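Long-range contact in glycerophosphodiester phosphodiesterase (Parabacteroides distasonis, PDB 3NO3), which belongs to the glycerophosphodiester phosphodiesterase family of TIM-barrel proteins and carries a bound magnesium ion: residues Ser199-Met210 and Val218-Thr229. Numbering follows the deposited sequence.
Sequences SNVWTVDDPKLM and VDFITTDLPEET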
ATOM      1  N   SER A 199      12.344  -4.883   0.061  1.00 20.63           N
ATOM      2  CA  SER A 199      11.796  -5.302  -1.228  1.00 21.14           C
ATOM      3  C   SER A 199      10.367  -5.796  -0.987  1.00 20.97           C
ATOM      4  O   SER A 199      10.134  -6.550  -0.050  1.00 22.43           O
ATOM      5  CB  SER A 199      12.668  -6.390  -1.844  1.00 20.76           C
ATOM      6  OG  SER A 199      12.827  -7.472  -0.976  1.00 22.54           O
ATOM      7  N   ASN A 200       9.432  -5.348  -1.811  1.00 20.62           N
ATOM      8  CA  ASN A 200       7.999  -5.747  -1.743  1.00 19.34           C
ATOM      9  C   ASN A 200       7.609  -6.092  -3.185  1.00 20.17           C
ATOM     10  O   ASN A 200       8.185  -5.525  -4.140  1.00 18.91           O
ATOM     11  CB  ASN A 200       7.205  -4.585  -1.140  1.00 19.78           C
ATOM     12  CG  ASN A 200       5.715  -4.875  -0.866  1.00 19.30           C
ATOM     13  OD1 ASN A 200       5.148  -5.945  -1.160  1.00 17.99           O
ATOM     14  ND2 ASN A 200       5.083  -3.868  -0.265  1.00 16.73           N
ATOM     15  N   VAL A 201       6.717  -7.084  -3.345  1.00 19.54           N
ATOM     16  CA  VAL A 201       6.302  -7.517  -4.666  1.00 20.66           C
ATOM     17  C   VAL A 201       4.767  -7.596  -4.732  1.00 20.50           C
ATOM     18  O   VAL A 201       4.139  -8.023  -3.774  1.00 19.68           O
ATOM     19  CB  VAL A 201       6.974  -8.864  -5.068  1.00 21.98           C
ATOM     20  CG1 VAL A 201       6.582 -10.039  -4.117  1.00 20.71           C
ATOM     21  CG2 VAL A 201       6.683  -9.190  -6.529  1.00 22.39           C
ATOM     22  N   TRP A 202       4.189  -7.161  -5.858  1.00 20.79           N
ATOM     23  CA  TRP A 202       2.716  -7.129  -6.036  1.00 21.78           C
ATOM     24  C   TRP A 202       2.298  -7.680  -7.412  1.00 22.94           C
ATOM     25  O   TRP A 202       3.146  -7.740  -8.304  1.00 21.99           O
ATOM     26  CB  TRP A 202       2.168  -5.695  -5.873  1.00 21.39           C
ATOM     27  CG  TRP A 202       2.756  -4.663  -6.798  1.00 21.46           C
ATOM     28  CD1 TRP A 202       3.828  -3.864  -6.555  1.00 20.06           C
ATOM     29  CD2 TRP A 202       2.285  -4.303  -8.108  1.00 21.21           C
ATOM     30  NE1 TRP A 202       4.086  -3.066  -7.621  1.00 18.74           N
ATOM     31  CE2 TRP A 202       3.144  -3.295  -8.590  1.00 20.34           C
ATOM     32  CE3 TRP A 202       1.207  -4.723  -8.914  1.00 21.44           C
ATOM     33  CZ2 TRP A 202       2.986  -2.705  -9.864  1.00 23.20           C
ATOM     34  CZ3 TRP A 202       1.040  -4.126 -10.177  1.00 25.63           C
ATOM     35  CH2 TRP A 202       1.937  -3.144 -10.645  1.00 23.13           C
ATOM     36  N   THR A 203       1.048  -8.130  -7.619  1.00 22.93           N
ATOM     37  CA  THR A 203       0.098  -8.582  -6.614  1.00 23.43           C
ATOM     38  C   THR A 203       0.183 -10.086  -6.822  1.00 24.67           C
ATOM     39  O   THR A 203      -0.146 -10.545  -7.900  1.00 25.92           O
ATOM     40  CB  THR A 203      -1.285  -7.967  -6.859  1.00 23.25           C
ATOM     41  OG1 THR A 203      -1.185  -6.557  -6.591  1.00 22.63           O
ATOM     42  CG2 THR A 203      -2.320  -8.529  -5.919  1.00 21.87           C
ATOM     43  N   VAL A 204       0.740 -10.827  -5.860  1.00 24.77           N
ATOM     44  CA  VAL A 204       1.123 -12.235  -6.115  1.00 25.86           C
ATOM     45  C   VAL A 204       0.129 -13.191  -5.499  1.00 27.38           C
ATOM     46  O   VAL A 204       0.050 -13.250  -4.277  1.00 26.82           O
ATOM     47  CB  VAL A 204       2.533 -12.532  -5.600  1.00 26.43           C
ATOM     48  CG1 VAL A 204       2.874 -14.008  -5.884  1.00 26.30           C
ATOM     49  CG2 VAL A 204       3.515 -11.604  -6.317  1.00 23.11           C
ATOM     50  N   ASP A 205      -0.630 -13.899  -6.350  1.00 29.22           N
ATOM     51  CA  ASP A 205      -1.711 -14.809  -5.924  1.00 30.82           C
ATOM     52  C   ASP A 205      -1.496 -16.308  -6.246  1.00 32.82           C
ATOM     53  O   ASP A 205      -2.093 -17.166  -5.586  1.00 34.37           O
ATOM     54  CB  ASP A 205      -3.048 -14.319  -6.522  1.00 31.40           C
ATOM     55  CG  ASP A 205      -3.416 -12.885  -6.083  1.00 32.30           C
ATOM     56  OD1 ASP A 205      -2.879 -12.377  -5.081  1.00 32.52           O
ATOM     57  OD2 ASP A 205      -4.239 -12.241  -6.769  1.00 37.54           O
ATOM     58  N   ASP A 206      -0.640 -16.622  -7.216  1.00 33.91           N
ATOM     59  CA  ASP A 206      -0.360 -18.011  -7.616  0.55 35.06           C
ATOM     60  C   ASP A 206       0.597 -18.637  -6.576  1.00 35.79           C
ATOM     61  O   ASP A 206       1.629 -18.032  -6.241  1.00 35.26           O
ATOM     62  CB  ASP A 206       0.266 -18.031  -9.017  0.55 35.35           C
ATOM     63  CG  ASP A 206       0.792 -19.411  -9.420  0.55 36.88           C
ATOM     64  OD1 ASP A 206      -0.022 -20.307  -9.737  0.55 39.30           O
ATOM     65  OD2 ASP A 206       2.022 -19.578  -9.453  0.55 35.83           O
ATOM     66  N   PRO A 207       0.267 -19.835  -6.016  1.00 36.93           N
ATOM     67  CA  PRO A 207       1.198 -20.458  -5.034  1.00 37.25           C
ATOM     68  C   PRO A 207       2.638 -20.739  -5.470  1.00 37.18           C
ATOM     69  O   PRO A 207       3.538 -20.612  -4.636  1.00 37.31           O
ATOM     70  CB  PRO A 207       0.507 -21.784  -4.689  1.00 39.05           C
ATOM     71  CG  PRO A 207      -0.921 -21.395  -4.714  1.00 39.95           C
ATOM     72  CD  PRO A 207      -1.047 -20.497  -5.942  1.00 37.75           C
ATOM     73  N   LYS A 208       2.862 -21.097  -6.733  1.00 37.27           N
ATOM     74  CA  LYS A 208       4.224 -21.350  -7.261  1.00 37.80           C
ATOM     75  C   LYS A 208       5.038 -20.034  -7.268  1.00 35.69           C
ATOM     76  O   LYS A 208       6.209 -19.995  -6.858  1.00 35.36           O
ATOM     77  CB  LYS A 208       4.156 -21.974  -8.674  1.00 39.03           C
ATOM     78  CG  LYS A 208       5.474 -22.530  -9.207  1.00 42.43           C
ATOM     79  N   LEU A 209       4.381 -18.959  -7.679  1.00 33.89           N
ATOM     80  CA  LEU A 209       4.967 -17.609  -7.650  1.00 31.97           C
ATOM     81  C   LEU A 209       5.266 -17.084  -6.223  1.00 31.24           C
ATOM     82  O   LEU A 209       6.351 -16.510  -5.987  1.00 29.61           O
ATOM     83  CB  LEU A 209       4.087 -16.631  -8.452  1.00 31.51           C
ATOM     84  CG  LEU A 209       4.651 -15.237  -8.809  1.00 29.97           C
ATOM     85  CD1 LEU A 209       5.967 -15.295  -9.669  1.00 29.60           C
ATOM     86  CD2 LEU A 209       3.570 -14.425  -9.505  1.00 29.16           C
HETATM   87  N   MSE A 210       4.340 -17.280  -5.275  1.00 30.76           N
HETATM   88  CA  MSE A 210       4.611 -16.960  -3.843  1.00 30.56           C
HETATM   89  C   MSE A 210       5.909 -17.643  -3.362  1.00 31.75           C
HETATM   90  O   MSE A 210       6.808 -17.000  -2.806  1.00 30.56           O
HETATM   91  CB  MSE A 210       3.449 -17.390  -2.931  1.00 30.65           C
HETATM   92  CG  MSE A 210       2.140 -16.552  -3.087  1.00 29.73           C
HETATM   93 SE   MSE A 210       0.782 -17.381  -2.011  0.75 31.04          SE
HETATM   94  CE  MSE A 210      -0.753 -16.221  -2.442  1.00 30.42           C
ATOM     95  N   VAL A 218      12.233 -11.694  -0.824  1.00 28.05           N
ATOM     96  CA  VAL A 218      11.476 -10.442  -0.671  1.00 26.26           C
ATOM     97  C   VAL A 218      11.043 -10.215   0.781  1.00 25.54           C
ATOM     98  O   VAL A 218      10.617 -11.137   1.455  1.00 26.44           O
ATOM     99  CB  VAL A 218      10.198 -10.339  -1.582  1.00 25.73           C
ATOM    100  CG1 VAL A 218      10.594 -10.314  -3.053  1.00 26.55           C
ATOM    101  CG2 VAL A 218       9.165 -11.510  -1.305  1.00 25.60           C
ATOM    102  N   ASP A 219      11.198  -9.002   1.280  1.00 24.83           N
ATOM    103  CA  ASP A 219      10.770  -8.680   2.641  1.00 24.41           C
ATOM    104  C   ASP A 219       9.243  -8.793   2.758  1.00 24.09           C
ATOM    105  O   ASP A 219       8.742  -9.235   3.802  1.00 24.95           O
ATOM    106  CB  ASP A 219      11.165  -7.261   3.061  1.00 24.42           C
ATOM    107  CG  ASP A 219      12.679  -7.070   3.143  1.00 26.82           C
ATOM    108  OD1 ASP A 219      13.277  -7.405   4.174  1.00 30.76           O
ATOM    109  OD2 ASP A 219      13.245  -6.560   2.164  1.00 23.32           O
ATOM    110  N   PHE A 220       8.521  -8.382   1.713  1.00 22.51           N
ATOM    111  CA  PHE A 220       7.047  -8.396   1.725  1.00 22.68           C
ATOM    112  C   PHE A 220       6.480  -8.989   0.454  1.00 22.54           C
ATOM    113  O   PHE A 220       7.058  -8.837  -0.616  1.00 22.47           O
ATOM    114  CB  PHE A 220       6.498  -6.979   1.912  1.00 21.99           C
ATOM    115  CG  PHE A 220       7.057  -6.243   3.104  1.00 22.67           C
ATOM    116  CD1 PHE A 220       6.705  -6.613   4.380  1.00 25.55           C
ATOM    117  CD2 PHE A 220       7.924  -5.136   2.947  1.00 22.29           C
ATOM    118  CE1 PHE A 220       7.232  -5.931   5.491  1.00 25.60           C
ATOM    119  CE2 PHE A 220       8.419  -4.460   4.039  1.00 22.31           C
ATOM    120  CZ  PHE A 220       8.097  -4.861   5.306  1.00 24.46           C
ATOM    121  N   ILE A 221       5.357  -9.690   0.594  1.00 22.57           N
ATOM    122  CA  ILE A 221       4.516 -10.086  -0.517  1.00 22.31           C
ATOM    123  C   ILE A 221       3.150  -9.377  -0.368  1.00 21.21           C
ATOM    124  O   ILE A 221       2.512  -9.518   0.678  1.00 23.03           O
ATOM    125  CB  ILE A 221       4.306 -11.581  -0.550  1.00 22.04           C
ATOM    126  CG1 ILE A 221       5.564 -12.314  -1.075  1.00 24.54           C
ATOM    127  CG2 ILE A 221       3.127 -11.947  -1.460  1.00 22.32           C
ATOM    128  CD1 ILE A 221       5.416 -13.857  -0.952  1.00 24.41           C
ATOM    129  N   THR A 222       2.739  -8.653  -1.409  1.00 19.86           N
ATOM    130  CA  THR A 222       1.442  -7.979  -1.493  1.00 19.14           C
ATOM    131  C   THR A 222       0.538  -8.883  -2.297  1.00 19.74           C
ATOM    132  O   THR A 222       0.857  -9.238  -3.438  1.00 20.64           O
ATOM    133  CB  THR A 222       1.551  -6.571  -2.126  1.00 19.08           C
ATOM    134  OG1 THR A 222       2.332  -5.747  -1.267  1.00 17.90           O
ATOM    135  CG2 THR A 222       0.151  -5.910  -2.313  1.00 17.16           C
ATOM    136  N   THR A 223      -0.573  -9.300  -1.708  1.00 20.86           N
ATOM    137  CA  THR A 223      -1.385 -10.372  -2.296  1.00 21.52           C
ATOM    138  C   THR A 223      -2.877 -10.176  -2.040  1.00 21.59           C
ATOM    139  O   THR A 223      -3.258  -9.619  -1.009  1.00 19.81           O
ATOM    140  CB  THR A 223      -0.951 -11.763  -1.717  1.00 22.24           C
ATOM    141  OG1 THR A 223      -1.782 -12.809  -2.258  1.00 22.66           O
ATOM    142  CG2 THR A 223      -1.041 -11.778  -0.197  1.00 22.70           C
ATOM    143  N   ASP A 224      -3.698 -10.677  -2.972  1.00 22.48           N
ATOM    144  CA  ASP A 224      -5.165 -10.818  -2.755  1.00 22.50           C
ATOM    145  C   ASP A 224      -5.567 -12.108  -2.042  1.00 23.50           C
ATOM    146  O   ASP A 224      -6.755 -12.279  -1.781  1.00 23.42           O
ATOM    147  CB  ASP A 224      -5.939 -10.725  -4.082  1.00 22.25           C
ATOM    148  CG  ASP A 224      -5.822  -9.345  -4.757  1.00 23.91           C
ATOM    149  OD1 ASP A 224      -5.659  -8.315  -4.054  1.00 20.81           O
ATOM    150  OD2 ASP A 224      -5.926  -9.298  -6.007  1.00 24.09           O
ATOM    151  N   LEU A 225      -4.623 -13.017  -1.778  1.00 24.17           N
ATOM    152  CA  LEU A 225      -4.883 -14.278  -1.043  1.00 25.58           C
ATOM    153  C   LEU A 225      -3.933 -14.373   0.158  1.00 25.67           C
ATOM    154  O   LEU A 225      -3.087 -15.260   0.203  1.00 25.81           O
ATOM    155  CB  LEU A 225      -4.718 -15.487  -1.991  1.00 27.21           C
ATOM    156  CG  LEU A 225      -5.698 -15.569  -3.187  1.00 28.79           C
ATOM    157  CD1 LEU A 225      -5.329 -16.730  -4.170  1.00 32.89           C
ATOM    158  CD2 LEU A 225      -7.127 -15.766  -2.730  1.00 29.33           C
ATOM    159  N   PRO A 226      -4.070 -13.438   1.138  1.00 24.49           N
ATOM    160  CA  PRO A 226      -3.084 -13.356   2.240  1.00 25.36           C
ATOM    161  C   PRO A 226      -2.985 -14.625   3.124  1.00 25.95           C
ATOM    162  O   PRO A 226      -1.881 -14.971   3.560  1.00 26.67           O
ATOM    163  CB  PRO A 226      -3.559 -12.147   3.057  1.00 23.61           C
ATOM    164  CG  PRO A 226      -4.970 -11.961   2.699  1.00 22.83           C
ATOM    165  CD  PRO A 226      -5.073 -12.371   1.260  1.00 23.33           C
ATOM    166  N   GLU A 227      -4.099 -15.285   3.383  1.00 26.93           N
ATOM    167  CA  GLU A 227      -4.087 -16.530   4.167  1.00 28.53           C
ATOM    168  C   GLU A 227      -3.313 -17.677   3.482  1.00 30.09           C
ATOM    169  O   GLU A 227      -2.644 -18.451   4.197  1.00 30.31           O
ATOM    170  CB  GLU A 227      -5.501 -16.993   4.541  1.00 29.42           C
ATOM    171  CG  GLU A 227      -6.249 -16.037   5.452  1.00 27.11           C
ATOM    172  CD  GLU A 227      -7.450 -16.669   6.147  1.00 28.32           C
ATOM    173  OE1 GLU A 227      -8.572 -16.609   5.607  1.00 26.45           O
ATOM    174  OE2 GLU A 227      -7.280 -17.173   7.269  1.00 27.57           O
ATOM    175  N   GLU A 228      -3.367 -17.772   2.142  1.00 30.07           N
ATOM    176  CA  GLU A 228      -2.528 -18.770   1.441  0.55 31.65           C
ATOM    177  C   GLU A 228      -1.042 -18.464   1.668  1.00 31.29           C
ATOM    178  O   GLU A 228      -0.259 -19.380   1.949  1.00 31.59           O
ATOM    179  CB  GLU A 228      -2.865 -18.869  -0.056  0.55 32.45           C
ATOM    180  CG  GLU A 228      -1.897 -19.742  -0.957  0.55 34.84           C
ATOM    181  CD  GLU A 228      -2.035 -21.251  -0.816  0.55 40.30           C
ATOM    182  OE1 GLU A 228      -1.161 -21.892  -0.178  0.55 43.68           O
ATOM    183  OE2 GLU A 228      -2.983 -21.810  -1.395  0.55 42.15           O
ATOM    184  N   THR A 229      -0.634 -17.196   1.567  1.00 28.71           N
ATOM    185  CA  THR A 229       0.772 -16.841   1.826  1.00 28.55           C
ATOM    186  C   THR A 229       1.220 -17.165   3.257  1.00 29.81           C
ATOM    187  O   THR A 229       2.345 -17.679   3.476  1.00 30.32           O
ATOM    188  CB  THR A 229       1.060 -15.346   1.547  1.00 26.95           C
ATOM    189  OG1 THR A 229       0.404 -14.969   0.338  1.00 27.91           O
ATOM    190  CG2 THR A 229       2.566 -15.090   1.397  1.00 26.16           C
TER
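Asp-205 reaches across to the turn that follows strand 220-223, where its OD1 accepts from Asp-224 N at 2.8 Å, on the syn side but tilted out of the carboxylate plane. Thr-223 OG1 lies 3.1 Å from the same OD1 and 2.8 Å from Val-204 O, and its single proton may go to either. That hydroxyl also accepts from Leu-225 N, closing an ST turn; its position anti to the backbone N (chi1 178°) turns OG1 toward Val-204 O and Asp-205 OD1. Asp-205 and Asp-224 bring their OD2 atoms close, while Asp-224 OD1 is hydrogen-bonded to His-10 ND1 and Trp-14 NE1.

Earlier along the strands, Thr-222 N donates to Val-201 O (2.8 Å), while Thr-222 OG1 donates to Asn-200 OD1 at 2.8 Å, the two side chains crossing at about a right angle beside Ile-8. Beyond the end of strand 199-202 and the cis peptide between Trp-202 and Thr-203, Val-204 N, one residue later than a regular parallel ladder would use, donates to Thr-222 O. These parallel strands and helix 207-216 form a beta-alpha-beta unit of the TIM barrel, with strand 220-223 closing onto strand 6-9. At the opposite end, Asp-219 and Ser-199 exchange bonds: Ser-199 N to Asp-219 OD2 (2.8 Å) and Asp-219 N to Ser-199 OG.

On the helix side, Val-201 CG1 packs alongside Ile-221 CG1 at 3.9 Å. Farther out, the extended selenomethionine Met-210 sets its CE against the hydroxyls of Thr-223 and Thr-229, 3.3 Å from Thr-229 OG1. Helix 207-216, which carries it, is capped by Asp-206 in one of its two conformers, OD2 accepting from Leu-209 N.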